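Local coordinates for 2-dehydro-3-deoxy-d-gluconate/2-dehydro-3-deoxy-phosphogluconate aldolase (Picrophilus torridus, PDB 4UXD), which is an aldolase of the dihydrodipicolinate synthetase family, a (beta/alpha)8-barrel enzyme that assembles as four chains, at residues E142-N147 against S176-V181; T47-K52 against K278-N283; V235-E240 against N254-L259. All blocks are in the same frame, centred on the assembly; numbering follows the deposited sequence.

Contact 1. Residues E142-N147 against S176-V181; sequences EILSSN and SSVKGV
Leu144, near the end of helix 133-144, reaches across to Ser177 and Val178, where the chain enters strand 178-183. In the (beta/alpha)8 barrel this joins the C-terminal end of an outer helix to the N-terminal end of an inner strand. The strand is not the one that follows the helix directly: strand 150-155, which comes next in the chain, lies beside 178-183 in the sheet, and its Leu151 pairs through the backbone with Ser177 and Lys179.

The two methyls of Leu144 straddle a single methyl of Val178. CD1 of Leu144 lies 3.8 Å from CG2 of Val178, and CD2 of Leu144 is 4.0 Å from the same CG2, with the two side chains crossing at about a right angle. Val178 can offer this branch because its CG1 is anti to the backbone N (chi1 178°), which puts CG2 beside the N and on the side of the helix. Leu144 CD2 also rests against the hydroxyl of Ser177, 4.0 Å from OG, a van der Waals touch between an apolar tip and a polar one. A lighter approach comes from the backbone, where Asn147 O stands 4.3 Å from Ser177 CB. All four residues are buried, and Phe175 packs on Leu144 as a further apolar neighbour.

No hydrogen bond bridges the two segments; Ser146 and Lys179 each bond within their own segment. Ser146 OG bonds back to Glu142 O at 3.2 Å, and the C=O...donor angle of 172° makes it almost collinear with the carbonyl. On the strand side Lys179 folds back over its own approach loop: NZ donates to Ser176 O at 2.7 Å, standing above the carbonyl plane, 39° out of it.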
loop_
_atom_site.group_PDB
_atom_site.type_symbol
_atom_site.label_atom_id
_atom_site.label_comp_id
_atom_site.label_asym_id
_atom_site.label_seq_id
_atom_site.Cartn_x
_atom_site.Cartn_y
_atom_site.Cartn_z
ATOM N N GLU A 142 29.656 4.320 -4.182
ATOM C CA GLU A 142 30.626 5.086 -3.426
ATOM C C GLU A 142 31.257 4.227 -2.345
ATOM O O GLU A 142 32.445 4.344 -2.041
ATOM C CB GLU A 142 29.953 6.305 -2.797
ATOM C CG GLU A 142 30.891 7.453 -2.478
ATOM C CD GLU A 142 30.796 8.580 -3.496
ATOM O OE1 GLU A 142 30.585 8.283 -4.696
ATOM O OE2 GLU A 142 30.915 9.760 -3.091
ATOM N N ILE A 143 30.443 3.351 -1.768
ATOM C CA ILE A 143 30.866 2.555 -0.635
ATOM C C ILE A 143 31.800 1.423 -1.092
ATOM O O ILE A 143 32.903 1.252 -0.559
ATOM C CB ILE A 143 29.635 2.000 0.109
ATOM C CG1 ILE A 143 28.922 3.130 0.841
ATOM C CG2 ILE A 143 30.022 0.949 1.115
ATOM C CD1 ILE A 143 27.493 2.813 1.267
ATOM N N LEU A 144 31.349 0.662 -2.083
ATOM C CA LEU A 144 32.116 -0.454 -2.615
ATOM C C LEU A 144 33.446 0.000 -3.214
ATOM O O LEU A 144 34.374 -0.801 -3.346
ATOM C CB LEU A 144 31.312 -1.191 -3.683
ATOM C CG LEU A 144 30.035 -1.881 -3.208
ATOM C CD1 LEU A 144 29.204 -2.326 -4.414
ATOM C CD2 LEU A 144 30.361 -3.050 -2.325
ATOM N N SER A 145 33.524 1.275 -3.597
ATOM C CA SER A 145 34.742 1.832 -4.171
ATOM C C SER A 145 35.795 2.106 -3.114
ATOM O O SER A 145 36.935 2.428 -3.447
ATOM C CB SER A 145 34.444 3.125 -4.924
ATOM O OG SER A 145 33.930 2.853 -6.209
ATOM N N SER A 146 35.412 1.973 -1.847
ATOM C CA SER A 146 36.289 2.323 -0.738
ATOM C C SER A 146 36.548 1.141 0.197
ATOM O O SER A 146 37.202 1.288 1.221
ATOM C CB SER A 146 35.676 3.481 0.047
ATOM O OG SER A 146 35.409 4.573 -0.809
ATOM N N ASN A 147 36.033 -0.030 -0.149
ATOM C CA ASN A 147 36.133 -1.174 0.745
ATOM C C ASN A 147 36.180 -2.487 -0.022
ATOM O O ASN A 147 35.184 -2.928 -0.615
ATOM C CB ASN A 147 34.965 -1.182 1.733
ATOM C CG ASN A 147 34.953 0.032 2.632
ATOM O OD1 ASN A 147 34.231 0.993 2.383
ATOM N ND2 ASN A 147 35.770 0.006 3.674
ATOM N N SER A 176 33.719 -6.998 -7.775
ATOM C CA SER A 176 33.891 -8.403 -7.451
ATOM C C SER A 176 33.710 -8.633 -5.950
ATOM O O SER A 176 33.358 -9.720 -5.525
ATOM C CB SER A 176 35.269 -8.891 -7.919
ATOM O OG SER A 176 36.312 -8.344 -7.126
ATOM N N SER A 177 33.924 -7.589 -5.159
ATOM C CA SER A 177 33.775 -7.660 -3.704
ATOM C C SER A 177 32.376 -8.093 -3.258
ATOM O O SER A 177 32.204 -8.590 -2.137
ATOM C CB SER A 177 34.096 -6.305 -3.089
ATOM O OG SER A 177 33.356 -5.290 -3.745
ATOM N N VAL A 178 31.380 -7.881 -4.119
ATOM C CA VAL A 178 30.030 -8.320 -3.825
ATOM C C VAL A 178 29.962 -9.834 -4.020
ATOM O O VAL A 178 30.064 -10.339 -5.133
ATOM C CB VAL A 178 28.965 -7.612 -4.712
ATOM C CG1 VAL A 178 27.562 -8.149 -4.398
ATOM C CG2 VAL A 178 29.010 -6.094 -4.523
ATOM N N LYS A 179 29.754 -10.537 -2.914
ATOM C CA LYS A 179 29.803 -11.988 -2.867
ATOM C C LYS A 179 28.437 -12.662 -2.732
ATOM O O LYS A 179 28.366 -13.882 -2.674
ATOM C CB LYS A 179 30.708 -12.422 -1.706
ATOM C CG LYS A 179 32.196 -12.121 -1.939
ATOM C CD LYS A 179 32.682 -12.719 -3.265
ATOM C CE LYS A 179 34.179 -12.617 -3.436
ATOM N NZ LYS A 179 34.580 -11.210 -3.568
ATOM N N GLY A 180 27.358 -11.884 -2.689
ATOM C CA GLY A 180 26.027 -12.459 -2.592
ATOM C C GLY A 180 24.919 -11.465 -2.291
ATOM O O GLY A 180 25.126 -10.245 -2.251
ATOM N N VAL A 181 23.725 -12.009 -2.076
ATOM C CA VAL A 181 22.541 -11.212 -1.773
ATOM C C VAL A 181 21.626 -11.985 -0.825
ATOM O O VAL A 181 21.502 -13.197 -0.925
ATOM C CB VAL A 181 21.799 -10.828 -3.040
ATOM C CG1 VAL A 181 21.131 -12.059 -3.681
ATOM C CG2 VAL A 181 20.798 -9.715 -2.761
#

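Contact 2. Residues T47-K52 against K278-N283; sequences TNILIK and KKNNIN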
loop_
_atom_site.group_PDB
_atom_site.type_symbol
_atom_site.label_atom_id
_atom_site.label_comp_id
_atom_site.label_asym_id
_atom_site.label_seq_id
_atom_site.Cartn_x
_atom_site.Cartn_y
_atom_site.Cartn_z
ATOM N N THR A 47 25.501 -12.414 25.549
ATOM C CA THR A 47 26.006 -12.517 24.185
ATOM C C THR A 47 26.926 -13.731 24.053
ATOM O O THR A 47 26.991 -14.362 23.002
ATOM C CB THR A 47 26.768 -11.240 23.770
ATOM O OG1 THR A 47 25.908 -10.111 23.905
ATOM C CG2 THR A 47 27.261 -11.317 22.331
ATOM N N ASN A 48 27.644 -14.048 25.125
ATOM C CA ASN A 48 28.524 -15.213 25.138
ATOM C C ASN A 48 27.698 -16.496 25.235
ATOM O O ASN A 48 27.960 -17.480 24.549
ATOM C CB ASN A 48 29.519 -15.122 26.297
ATOM C CG ASN A 48 30.745 -15.983 26.076
ATOM O OD1 ASN A 48 30.790 -17.138 26.502
ATOM N ND2 ASN A 48 31.748 -15.427 25.404
ATOM N N ILE A 49 26.687 -16.470 26.087
ATOM C CA ILE A 49 25.795 -17.603 26.233
ATOM C C ILE A 49 25.213 -17.955 24.881
ATOM O O ILE A 49 25.074 -19.126 24.550
ATOM C CB ILE A 49 24.685 -17.294 27.246
ATOM C CG1 ILE A 49 25.285 -17.355 28.657
ATOM C CG2 ILE A 49 23.525 -18.273 27.114
ATOM C CD1 ILE A 49 24.487 -16.632 29.728
ATOM N N LEU A 50 24.926 -16.917 24.098
ATOM C CA LEU A 50 24.328 -17.051 22.777
ATOM C C LEU A 50 25.310 -17.603 21.748
ATOM O O LEU A 50 24.976 -18.511 20.970
ATOM C CB LEU A 50 23.796 -15.693 22.306
ATOM C CG LEU A 50 23.298 -15.643 20.854
ATOM C CD1 LEU A 50 22.227 -16.694 20.624
ATOM C CD2 LEU A 50 22.779 -14.255 20.497
ATOM N N ILE A 51 26.501 -17.019 21.721
ATOM C CA ILE A 51 27.576 -17.489 20.855
ATOM C C ILE A 51 27.870 -18.967 21.091
ATOM O O ILE A 51 28.176 -19.698 20.158
ATOM C CB ILE A 51 28.866 -16.677 21.087
ATOM C CG1 ILE A 51 28.699 -15.263 20.546
ATOM C CG2 ILE A 51 30.066 -17.331 20.407
ATOM C CD1 ILE A 51 29.682 -14.283 21.098
ATOM N N LYS A 52 27.789 -19.407 22.342
ATOM C CA LYS A 52 28.117 -20.791 22.666
ATOM C C LYS A 52 26.961 -21.719 22.299
ATOM O O LYS A 52 27.179 -22.894 21.979
ATOM C CB LYS A 52 28.481 -20.931 24.148
ATOM C CG LYS A 52 29.798 -20.247 24.543
ATOM C CD LYS A 52 30.979 -20.699 23.690
ATOM C CE LYS A 52 32.318 -20.474 24.402
ATOM N NZ LYS A 52 32.656 -19.041 24.653
ATOM N N LYS A 278 13.987 -16.584 28.233
ATOM C CA LYS A 278 13.345 -17.641 28.989
ATOM C C LYS A 278 14.109 -18.956 28.872
ATOM O O LYS A 278 14.221 -19.707 29.843
ATOM C CB LYS A 278 11.898 -17.832 28.516
ATOM C CG LYS A 278 10.914 -16.775 29.031
ATOM C CD LYS A 278 9.465 -17.183 28.761
ATOM C CE LYS A 278 8.450 -16.290 29.488
ATOM N NZ LYS A 278 8.348 -16.567 30.959
ATOM N N LYS A 279 14.638 -19.222 27.682
ATOM C CA LYS A 279 15.281 -20.493 27.405
ATOM C C LYS A 279 16.549 -20.661 28.229
ATOM O O LYS A 279 16.815 -21.734 28.770
ATOM C CB LYS A 279 15.613 -20.623 25.918
ATOM C CG LYS A 279 16.716 -21.633 25.658
ATOM C CD LYS A 279 16.618 -22.311 24.322
ATOM C CE LYS A 279 17.003 -23.779 24.458
ATOM N NZ LYS A 279 17.828 -24.266 23.327
ATOM N N ASN A 280 17.344 -19.602 28.289
ATOM C CA ASN A 280 18.567 -19.606 29.072
ATOM C C ASN A 280 18.328 -19.043 30.475
ATOM O O ASN A 280 19.280 -18.761 31.201
ATOM C CB ASN A 280 19.649 -18.801 28.357
ATOM C CG ASN A 280 19.790 -19.178 26.897
ATOM O OD1 ASN A 280 20.509 -20.117 26.553
ATOM N ND2 ASN A 280 19.108 -18.438 26.024
ATOM N N ASN A 281 17.054 -18.890 30.845
ATOM C CA ASN A 281 16.670 -18.333 32.142
ATOM C C ASN A 281 17.408 -17.024 32.454
ATOM O O ASN A 281 17.854 -16.798 33.578
ATOM C CB ASN A 281 16.926 -19.356 33.259
ATOM C CG ASN A 281 16.384 -18.901 34.613
ATOM O OD1 ASN A 281 15.290 -18.340 34.700
ATOM N ND2 ASN A 281 17.164 -19.120 35.672
ATOM N N ILE A 282 17.549 -16.165 31.454
ATOM C CA ILE A 282 18.220 -14.891 31.660
ATOM C C ILE A 282 17.198 -13.794 31.899
ATOM O O ILE A 282 16.117 -13.792 31.315
ATOM C CB ILE A 282 19.111 -14.527 30.464
ATOM C CG1 ILE A 282 20.254 -15.537 30.361
ATOM C CG2 ILE A 282 19.667 -13.107 30.607
ATOM C CD1 ILE A 282 21.114 -15.369 29.137
ATOM N N ASN A 283 17.562 -12.866 32.772
ATOM C CA ASN A 283 16.746 -11.702 33.067
ATOM C C ASN A 283 17.108 -10.566 32.111
ATOM O O ASN A 283 17.910 -9.687 32.444
ATOM C CB ASN A 283 16.951 -11.282 34.524
ATOM C CG ASN A 283 16.035 -10.166 34.942
ATOM O OD1 ASN A 283 14.987 -9.952 34.338
ATOM N ND2 ASN A 283 16.423 -9.444 35.987
#
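Ile49 meets the end of helix 270-279 with two different branches. Its CD1 methyl and CD1 of Ile282 come tip to tip at 3.6 Å, an apolar touch between side chains that reach toward each other. The other branch, CG2, is anti to the backbone N and lies against the amide of Asn280, 3.6 Å from OD1 and 3.8 Å from CG; here the two side chains slide past each other in opposite directions.

What sets Asn280 and Ile282 in place is the way their helix stops. The amide of Asn280 is tied down at its nitrogen, ND2 bonding to the carbonyl of Phe276 one turn back. Asn281, with positive phi (49°), is the C-prime residue of a Schellman motif in which Ile282 N turns back to Tyr277 O; the companion bond from Asn281 N to Lys278 O is weak. The reversal brings Ile282 round to face helix 44-56.

Further out, Ile282 also touches Ala46 and Phe276, and Phe276 packs on Leu50 as well. The contact thus fastens the first helix after strand 27-31 to the last helix of the chain at the surface, with helix 76-88 packed against Thr47, Asn48 and Ile51.

Contact 3. Residues V235-E240 against N254-L259; sequences VRLYHE and NDVIPL
Arg236 and Asp255 form a salt bridge at the partly exposed edge of an alpha-alpha hairpin, in which helices 233-240 and 245-264 run antiparallel after the last strand of the barrel. Deeper in, the same helices meet through Leu237 and Val256. These two are buried, yet they touch lightly across the hairpin: CD1 of Leu237 lies 4.3 Å from CG2 of Val256. Asp209 and Glu252 add to the packing there, the first against Val256 and the second against Leu237.

The close grip is at the polar edge. Arg236 NH2 donates to Asp255 OD2 at 3.0 Å with an N-H...acceptor angle of 163°. A bend at chi3 (-83°) turns the guanidinium so that OD2 sits at its edge, close to its plane. The carboxylate is turned differently, its plane 56° from that of the guanidinium, and its oxygen is approached from above. Asp255 itself lies in a wider pi-type turn, just before the helix kinks at Pro258.

A water completes a second, indirect link. It accepts from Arg236 NH1 and donates to Asp255 OD2 at 2.7 Å, so that one carboxylate oxygen takes both the direct bond and the water.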
loop_
_atom_site.group_PDB
_atom_site.type_symbol
_atom_site.label_atom_id
_atom_site.label_comp_id
_atom_site.label_asym_id
_atom_site.label_seq_id
_atom_site.Cartn_x
_atom_site.Cartn_y
_atom_site.Cartn_z
ATOM N N VAL A 235 18.664 -25.708 11.361
ATOM C CA VAL A 235 19.951 -26.323 11.019
ATOM C C VAL A 235 19.823 -27.823 10.699
ATOM O O VAL A 235 20.459 -28.314 9.753
ATOM C CB VAL A 235 20.979 -26.129 12.134
ATOM C CG1 VAL A 235 22.313 -26.796 11.758
ATOM C CG2 VAL A 235 21.183 -24.654 12.385
ATOM N N ARG A 236 19.020 -28.540 11.484
ATOM C CA ARG A 236 18.664 -29.920 11.157
ATOM C C ARG A 236 18.129 -29.976 9.733
ATOM O O ARG A 236 18.597 -30.766 8.918
ATOM C CB ARG A 236 17.622 -30.483 12.137
ATOM C CG ARG A 236 18.095 -30.517 13.590
ATOM C CD ARG A 236 17.180 -31.330 14.497
ATOM N NE ARG A 236 16.032 -30.566 14.967
ATOM C CZ ARG A 236 14.773 -30.725 14.559
ATOM N NH1 ARG A 236 14.451 -31.641 13.647
ATOM N NH2 ARG A 236 13.819 -29.954 15.077
ATOM N N LEU A 237 17.160 -29.111 9.446
ATOM C CA LEU A 237 16.541 -29.028 8.127
ATOM C C LEU A 237 17.569 -28.989 7.009
ATOM O O LEU A 237 17.521 -29.804 6.085
ATOM C CB LEU A 237 15.648 -27.792 8.045
ATOM C CG LEU A 237 14.861 -27.584 6.754
ATOM C CD1 LEU A 237 13.663 -26.721 7.053
ATOM C CD2 LEU A 237 15.683 -26.945 5.629
ATOM N N TYR A 238 18.494 -28.041 7.092
ATOM C CA TYR A 238 19.515 -27.850 6.059
ATOM C C TYR A 238 20.396 -29.083 5.861
ATOM O O TYR A 238 20.790 -29.387 4.734
ATOM C CB TYR A 238 20.394 -26.645 6.404
ATOM C CG TYR A 238 21.526 -26.397 5.431
ATOM C CD1 TYR A 238 22.758 -27.025 5.588
ATOM C CD2 TYR A 238 21.365 -25.536 4.358
ATOM C CE1 TYR A 238 23.790 -26.807 4.698
ATOM C CE2 TYR A 238 22.396 -25.303 3.465
ATOM C CZ TYR A 238 23.609 -25.942 3.638
ATOM O OH TYR A 238 24.638 -25.714 2.751
ATOM N N HIS A 239 20.710 -29.785 6.947
ATOM C CA HIS A 239 21.601 -30.939 6.857
ATOM C C HIS A 239 20.840 -32.183 6.412
ATOM O O HIS A 239 21.377 -33.028 5.697
ATOM C CB HIS A 239 22.310 -31.178 8.192
ATOM C CG HIS A 239 23.402 -30.192 8.460
ATOM N ND1 HIS A 239 24.738 -30.542 8.460
ATOM C CD2 HIS A 239 23.363 -28.862 8.702
ATOM C CE1 HIS A 239 25.468 -29.471 8.701
ATOM N NE2 HIS A 239 24.661 -28.436 8.853
ATOM N N GLU A 240 19.581 -32.278 6.814
ATOM C CA GLU A 240 18.739 -33.392 6.418
ATOM C C GLU A 240 18.428 -33.336 4.928
ATOM O O GLU A 240 18.374 -34.373 4.260
ATOM C CB GLU A 240 17.446 -33.385 7.232
ATOM C CG GLU A 240 17.600 -33.949 8.629
ATOM C CD GLU A 240 17.847 -35.447 8.631
ATOM O OE1 GLU A 240 17.511 -36.109 7.621
ATOM O OE2 GLU A 240 18.382 -35.956 9.646
ATOM N N ASN A 254 6.508 -28.947 10.645
ATOM C CA ASN A 254 6.121 -29.230 12.021
ATOM C C ASN A 254 6.885 -28.405 13.066
ATOM O O ASN A 254 6.387 -28.178 14.169
ATOM C CB ASN A 254 6.312 -30.719 12.313
ATOM C CG ASN A 254 5.540 -31.604 11.354
ATOM O OD1 ASN A 254 6.118 -32.426 10.643
ATOM N ND2 ASN A 254 4.227 -31.438 11.329
ATOM N N ASP A 255 8.090 -27.960 12.725
ATOM C CA ASP A 255 8.953 -27.291 13.693
ATOM C C ASP A 255 9.113 -25.799 13.411
ATOM O O ASP A 255 8.673 -24.962 14.197
ATOM C CB ASP A 255 10.317 -27.968 13.713
ATOM C CG ASP A 255 10.202 -29.449 13.903
ATOM O OD1 ASP A 255 9.119 -29.888 14.348
ATOM O OD2 ASP A 255 11.181 -30.168 13.620
ATOM N N VAL A 256 9.725 -25.481 12.276
ATOM C CA VAL A 256 10.057 -24.109 11.931
ATOM C C VAL A 256 8.799 -23.251 11.739
ATOM O O VAL A 256 8.628 -22.206 12.389
ATOM C CB VAL A 256 10.913 -24.064 10.636
ATOM C CG1 VAL A 256 11.477 -22.663 10.403
ATOM C CG2 VAL A 256 12.052 -25.089 10.695
ATOM N N ILE A 257 7.922 -23.704 10.846
ATOM C CA ILE A 257 6.755 -22.922 10.431
ATOM C C ILE A 257 5.810 -22.650 11.592
ATOM O O ILE A 257 5.273 -21.551 11.696
ATOM C CB ILE A 257 5.986 -23.631 9.272
ATOM C CG1 ILE A 257 6.719 -23.399 7.956
ATOM C CG2 ILE A 257 4.535 -23.120 9.139
ATOM C CD1 ILE A 257 6.324 -24.337 6.866
ATOM N N PRO A 258 5.587 -23.651 12.461
ATOM C CA PRO A 258 4.715 -23.371 13.604
ATOM C C PRO A 258 5.373 -22.438 14.604
ATOM O O PRO A 258 4.681 -21.627 15.224
ATOM C CB PRO A 258 4.463 -24.759 14.196
ATOM C CG PRO A 258 4.650 -25.672 13.042
ATOM C CD PRO A 258 5.812 -25.094 12.309
ATOM N N LEU A 259 6.694 -22.534 14.731
ATOM C CA LEU A 259 7.450 -21.586 15.557
ATOM C C LEU A 259 7.425 -20.168 14.984
ATOM O O LEU A 259 7.262 -19.189 15.731
ATOM C CB LEU A 259 8.902 -22.032 15.708
ATOM C CG LEU A 259 9.729 -21.070 16.560
ATOM C CD1 LEU A 259 9.225 -21.063 18.000
ATOM C CD2 LEU A 259 11.193 -21.416 16.480
HETATM O O HOH W 1 12.146 -32.669 13.715
#

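Contact 1 is the buried one, with apolar methyls and a hydroxyl meeting between the end of an outer helix and the start of a barrel strand. Contact 2 lies at the surface and joins elements far apart in sequence; like contact 1, it has no hydrogen bond across its segments. Contact 3 is partly buried, and it alone adds a salt bridge and a water. No helix or strand is shared among them, although helix 245-264 of contact 3 leads on to helix 270-279 of contact 2. These two have centres about 21 Å apart, whereas contact 1 lies on the opposite side of the chain's centre from both.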